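Local atomic coordinates of putative esterase PA1618 (Pseudomonas aeruginosa, PDB entry 4QD8), a protein that binds phenacyl coenzyme A and, as a hotdog-fold member of the PaaI thioesterase family, probably hydrolyses acyl-coenzyme A thioesters. Residues A31-D34 with E35-T38; T7-L10 with E11-N14. One frame throughout, in Å; residues are numbered along the deposited sequence.

Interaction 1. Residues A31-D34 with E35-T38; sequences AFDD and ESLT
Ala31 and Thr38 face each other as an antiparallel hydrogen-bonded pair in the hairpin that joins strands 28-32 and 36-42 at one edge of the hotdog sheet. Thr38 N donates to Ala31 O at 2.8 Å, while the return bond from Ala31 N to Thr38 O is stretched and weak. One step nearer the turn, Phe32 and Leu37 form a non-hydrogen-bonded pair; beyond them Asp33 N gives to Ser36 O at 3.0 Å. That same Ser36 O lies 3.3 Å from Phe32 CA in a CA-H...O contact, so one carbonyl meets both an N-H and a C-H.

Asp33 CG sits between its own backbone N and carbonyl carbon (chi1 58°), which brings the carboxylate in toward Glu35 N and Ser36 OG. Asp33 OD1 accepts from Glu35 N at 3.0 Å, closing an Asx turn, and from Ser36 OG at 2.7 Å, the two donors coming from opposite faces of the carboxylate plane, 40° and 48° out of it. A short acid suits this place because its oxygen can reach both a turn amide and a hydroxyl, and serine supplies that hydroxyl close to the backbone.

Apolar contact is modest. Leu37 CD1 lies 3.7 Å from Phe32 CB, and Leu37 CG, anti to its backbone N, carries the branch to this side. On the other face the small Ala31 CB meets Thr38 CB at 4.0 Å. Outside the hairpin, Trp4 NE1 donates to Asp33 O, and Ser36 packs on Val103 of the neighbouring strand.

With Asp33, Asp34 and Glu35 in succession, the turn concentrates negative charge, which a long, weak ion pair of Glu35 OE1 with Arg105 may partly offset; the two donors gripping Asp33 OD1 should stabilise the anion and restrain its rotation.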
ATOM      1  N   ALA A  31     -17.160 -14.671  15.040  1.00 20.76           N
ATOM      2  CA  ALA A  31     -17.281 -15.936  14.336  1.00 24.13           C
ATOM      3  C   ALA A  31     -15.935 -16.402  13.830  1.00 22.25           C
ATOM      4  O   ALA A  31     -15.010 -15.607  13.651  1.00 21.64           O
ATOM      5  CB  ALA A  31     -18.244 -15.794  13.172  1.00 23.66           C
ATOM      6  N   PHE A  32     -15.829 -17.705  13.607  1.00 22.56           N
ATOM      7  CA  PHE A  32     -14.676 -18.261  12.923  1.00 22.65           C
ATOM      8  C   PHE A  32     -15.058 -19.551  12.216  1.00 25.11           C
ATOM      9  O   PHE A  32     -16.087 -20.158  12.520  1.00 21.63           O
ATOM     10  CB  PHE A  32     -13.515 -18.489  13.892  1.00 21.00           C
ATOM     11  CG  PHE A  32     -13.731 -19.623  14.861  1.00 25.44           C
ATOM     12  CD1 PHE A  32     -13.338 -20.917  14.537  1.00 26.58           C
ATOM     13  CD2 PHE A  32     -14.309 -19.386  16.103  1.00 26.72           C
ATOM     14  CE1 PHE A  32     -13.529 -21.962  15.431  1.00 29.01           C
ATOM     15  CE2 PHE A  32     -14.503 -20.425  17.008  1.00 28.88           C
ATOM     16  CZ  PHE A  32     -14.112 -21.717  16.667  1.00 28.07           C
ATOM     17  N   ASP A  33     -14.247 -19.950  11.246  1.00 23.43           N
ATOM     18  CA  ASP A  33     -14.340 -21.302  10.704  1.00 22.20           C
ATOM     19  C   ASP A  33     -12.942 -21.802  10.383  1.00 22.10           C
ATOM     20  O   ASP A  33     -11.964 -21.237  10.869  1.00 21.47           O
ATOM     21  CB  ASP A  33     -15.309 -21.400   9.511  1.00 21.17           C
ATOM     22  CG  ASP A  33     -14.941 -20.483   8.353  1.00 24.03           C
ATOM     23  OD1 ASP A  33     -13.774 -20.060   8.243  1.00 24.35           O
ATOM     24  OD2 ASP A  33     -15.834 -20.189   7.530  1.00 28.50           O
ATOM     25  N   ASP A  34     -12.829 -22.852   9.574  1.00 25.72           N
ATOM     26  CA  ASP A  34     -11.519 -23.444   9.309  1.00 23.62           C
ATOM     27  C   ASP A  34     -10.579 -22.537   8.529  1.00 25.47           C
ATOM     28  O   ASP A  34      -9.378 -22.799   8.470  1.00 23.51           O
ATOM     29  CB  ASP A  34     -11.666 -24.746   8.527  1.00 27.40           C
ATOM     30  CG  ASP A  34     -12.187 -25.875   9.377  1.00 36.93           C
ATOM     31  OD1 ASP A  34     -12.311 -25.688  10.609  1.00 35.04           O
ATOM     32  OD2 ASP A  34     -12.451 -26.955   8.804  1.00 39.37           O
ATOM     33  N   GLU A  35     -11.122 -21.481   7.926  1.00 23.56           N
ATOM     34  CA  GLU A  35     -10.341 -20.651   7.014  1.00 22.20           C
ATOM     35  C   GLU A  35     -10.431 -19.168   7.316  1.00 22.68           C
ATOM     36  O   GLU A  35      -9.824 -18.371   6.615  1.00 20.61           O
ATOM     37  CB  GLU A  35     -10.849 -20.802   5.586  1.00 27.90           C
ATOM     38  CG  GLU A  35     -10.902 -22.192   5.033  1.00 36.38           C
ATOM     39  CD  GLU A  35     -11.645 -22.204   3.717  1.00 41.51           C
ATOM     40  OE1 GLU A  35     -12.275 -21.171   3.398  1.00 43.99           O
ATOM     41  OE2 GLU A  35     -11.603 -23.232   3.006  1.00 52.30           O
ATOM     42  N   SER A  36     -11.226 -18.780   8.303  1.00 18.80           N
ATOM     43  CA  SER A  36     -11.464 -17.344   8.495  1.00 20.94           C
ATOM     44  C   SER A  36     -11.811 -16.977   9.924  1.00 22.78           C
ATOM     45  O   SER A  36     -12.208 -17.829  10.722  1.00 21.73           O
ATOM     46  CB  SER A  36     -12.569 -16.855   7.551  1.00 21.77           C
ATOM     47  OG  SER A  36     -13.833 -17.374   7.935  1.00 20.48           O
ATOM     48  N   LEU A  37     -11.656 -15.692  10.238  1.00 19.30           N
ATOM     49  CA  LEU A  37     -11.991 -15.160  11.551  1.00 17.52           C
ATOM     50  C   LEU A  37     -12.740 -13.855  11.303  1.00 17.94           C
ATOM     51  O   LEU A  37     -12.380 -13.101  10.403  1.00 16.63           O
ATOM     52  CB  LEU A  37     -10.719 -14.923  12.365  1.00 17.21           C
ATOM     53  CG  LEU A  37     -10.885 -14.396  13.795  1.00 19.84           C
ATOM     54  CD1 LEU A  37     -11.729 -15.335  14.658  1.00 20.86           C
ATOM     55  CD2 LEU A  37      -9.533 -14.110  14.451  1.00 18.28           C
ATOM     56  N   THR A  38     -13.799 -13.607  12.077  1.00 20.27           N
ATOM     57  CA  THR A  38     -14.701 -12.474  11.819  1.00 15.69           C
ATOM     58  C   THR A  38     -14.870 -11.622  13.080  1.00 19.07           C
ATOM     59  O   THR A  38     -15.035 -12.160  14.176  1.00 18.97           O
ATOM     60  CB  THR A  38     -16.092 -12.980  11.348  1.00 19.56           C
ATOM     61  OG1 THR A  38     -15.959 -13.712  10.118  1.00 20.14           O
ATOM     62  CG2 THR A  38     -17.062 -11.817  11.143  1.00 19.33           C
TER

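Interaction 2. Residues T7-L10 with E11-N14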
ATOM      1  N   THR A   7      -7.003 -23.183  18.593  1.00 28.12           N
ATOM      2  CA  THR A   7      -8.415 -23.122  18.233  1.00 26.23           C
ATOM      3  C   THR A   7      -9.018 -21.812  18.741  1.00 27.41           C
ATOM      4  O   THR A   7      -8.873 -21.483  19.910  1.00 27.58           O
ATOM      5  CB  THR A   7      -9.184 -24.305  18.826  1.00 33.59           C
ATOM      6  OG1 THR A   7      -8.734 -25.515  18.209  1.00 35.27           O
ATOM      7  CG2 THR A   7     -10.668 -24.160  18.574  1.00 30.36           C
ATOM      8  N   PRO A   8      -9.671 -21.048  17.852  1.00 28.46           N
ATOM      9  CA  PRO A   8     -10.202 -19.763  18.326  1.00 28.29           C
ATOM     10  C   PRO A   8     -11.257 -19.963  19.407  1.00 24.41           C
ATOM     11  O   PRO A   8     -12.121 -20.822  19.278  1.00 25.24           O
ATOM     12  CB  PRO A   8     -10.847 -19.161  17.072  1.00 27.34           C
ATOM     13  CG  PRO A   8     -10.175 -19.870  15.904  1.00 25.88           C
ATOM     14  CD  PRO A   8      -9.930 -21.267  16.417  1.00 28.18           C
ATOM     15  N   ASP A   9     -11.157 -19.177  20.470  1.00 28.93           N
ATOM     16  CA  ASP A   9     -12.193 -19.140  21.487  1.00 29.75           C
ATOM     17  C   ASP A   9     -12.616 -17.680  21.647  1.00 23.36           C
ATOM     18  O   ASP A   9     -11.853 -16.854  22.154  1.00 23.53           O
ATOM     19  CB  ASP A   9     -11.680 -19.717  22.802  1.00 31.47           C
ATOM     20  CG  ASP A   9     -12.699 -19.611  23.909  1.00 33.37           C
ATOM     21  OD1 ASP A   9     -12.746 -18.546  24.563  1.00 33.07           O
ATOM     22  OD2 ASP A   9     -13.474 -20.579  24.107  1.00 35.74           O
ATOM     23  N   LEU A  10     -13.824 -17.381  21.185  1.00 21.46           N
ATOM     24  CA  LEU A  10     -14.283 -16.000  21.033  1.00 25.03           C
ATOM     25  C   LEU A  10     -14.297 -15.247  22.360  1.00 27.63           C
ATOM     26  O   LEU A  10     -13.994 -14.056  22.406  1.00 21.28           O
ATOM     27  CB  LEU A  10     -15.655 -15.974  20.355  1.00 22.69           C
ATOM     28  CG  LEU A  10     -15.722 -16.585  18.954  1.00 24.05           C
ATOM     29  CD1 LEU A  10     -17.135 -16.657  18.423  1.00 27.11           C
ATOM     30  CD2 LEU A  10     -14.857 -15.820  17.973  1.00 26.19           C
ATOM     31  N   GLU A  11     -14.615 -15.942  23.451  1.00 27.34           N
ATOM     32  CA  GLU A  11     -14.646 -15.293  24.756  1.00 22.33           C
ATOM     33  C   GLU A  11     -13.271 -14.780  25.158  1.00 23.52           C
ATOM     34  O   GLU A  11     -13.138 -13.651  25.627  1.00 22.95           O
ATOM     35  CB  GLU A  11     -15.168 -16.249  25.839  1.00 27.09           C
ATOM     36  CG  GLU A  11     -15.606 -15.531  27.110  1.00 23.52           C
ATOM     37  CD  GLU A  11     -16.967 -14.886  26.947  1.00 25.93           C
ATOM     38  OE1 GLU A  11     -17.307 -13.970  27.725  1.00 24.00           O
ATOM     39  OE2 GLU A  11     -17.706 -15.302  26.039  1.00 29.10           O
ATOM     40  N   GLN A  12     -12.253 -15.617  24.969  1.00 23.89           N
ATOM     41  CA  GLN A  12     -10.885 -15.253  25.305  1.00 26.27           C
ATOM     42  C   GLN A  12     -10.412 -14.118  24.411  1.00 19.19           C
ATOM     43  O   GLN A  12      -9.755 -13.175  24.876  1.00 22.26           O
ATOM     44  CB  GLN A  12      -9.949 -16.455  25.121  1.00 27.69           C
ATOM     45  CG  GLN A  12     -10.135 -17.598  26.104  1.00 34.83           C
ATOM     46  CD  GLN A  12      -9.304 -18.814  25.721  1.00 41.06           C
ATOM     47  OE1 GLN A  12      -9.226 -19.180  24.547  1.00 45.37           O
ATOM     48  NE2 GLN A  12      -8.669 -19.436  26.708  1.00 45.77           N
ATOM     49  N   LEU A  13     -10.731 -14.211  23.124  1.00 22.11           N
ATOM     50  CA  LEU A  13     -10.324 -13.167  22.183  1.00 23.25           C
ATOM     51  C   LEU A  13     -10.912 -11.836  22.634  1.00 19.20           C
ATOM     52  O   LEU A  13     -10.206 -10.825  22.729  1.00 22.09           O
ATOM     53  CB  LEU A  13     -10.757 -13.490  20.747  1.00 20.76           C
ATOM     54  CG  LEU A  13     -10.247 -14.811  20.145  1.00 23.82           C
ATOM     55  CD1 LEU A  13     -10.665 -14.925  18.695  1.00 26.35           C
ATOM     56  CD2 LEU A  13      -8.748 -14.908  20.268  1.00 30.19           C
ATOM     57  N   ASN A  14     -12.206 -11.839  22.933  1.00 21.81           N
ATOM     58  CA  ASN A  14     -12.856 -10.628  23.416  1.00 19.19           C
ATOM     59  C   ASN A  14     -12.337 -10.174  24.766  1.00 20.24           C
ATOM     60  O   ASN A  14     -12.023  -9.004  24.954  1.00 20.08           O
ATOM     61  CB  ASN A  14     -14.373 -10.802  23.446  1.00 18.60           C
ATOM     62  CG  ASN A  14     -14.977 -10.777  22.056  1.00 21.09           C
ATOM     63  OD1 ASN A  14     -14.578  -9.968  21.220  1.00 20.81           O
ATOM     64  ND2 ASN A  14     -15.918 -11.671  21.792  1.00 21.08           N
TER
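Asp9 and Gln12 meet at an N-cap: Asp9 stands just before helix 10-15, and its side chain accepts from an amide of the first turn. Gln12 N donates to Asp9 OD1 at 3.0 Å, nearly along the C-O axis of the carboxylate. With CG anti to the backbone N (chi1 176°), the Asp9 side chain swings back over the helix start; aspartate suits the site because its short carboxylate reaches the amide, and its charge should sit well with the positive end of the helix dipole.

The backbone then takes up the helical pattern. Leu13 N binds Asp9 O at 3.0 Å with an N-H...O angle of 165°, and Asn14 N binds Leu10 O at 2.9 Å. The polar end of Asn14 turns to strand 28-32, where OD1 accepts from Phe29 N.

Between the leucines themselves the touch is loose, Leu10 CD2 to Leu13 CD1 4.3 Å, but both pack on Phe29, and Leu10 also on Phe32, a setting that suits apolar side chains. On the solvent side, Gln12 crosses Asp9 at about a right angle, its amide plane turned 78° from the carboxylate, with Gln12 OE1 3.1 Å from Asp9 CB.

Overall arrangement
Interaction 2 precedes interaction 1 along the chain, and their centres are about 11 Å apart. Interaction 1 is partly buried, with Ser36 and Leu37 inside; interaction 2 is a surface contact in which Leu13 alone among the touching residues is buried. They hold different elements, a beta hairpin and a helix start, yet they touch: Phe32 CE2 lies 3.3 Å from Pro8 O, and Leu37 CD1 faces Leu13 CD1 at 4.2 Å. Each uses an aspartate to accept a backbone amide, but Asp33 also takes a serine hydroxyl and closes a turn, whereas Asp9 caps a helix. Phe32 and Leu37 meet Pro8, Leu10 and Leu13, so the seam is mostly apolar.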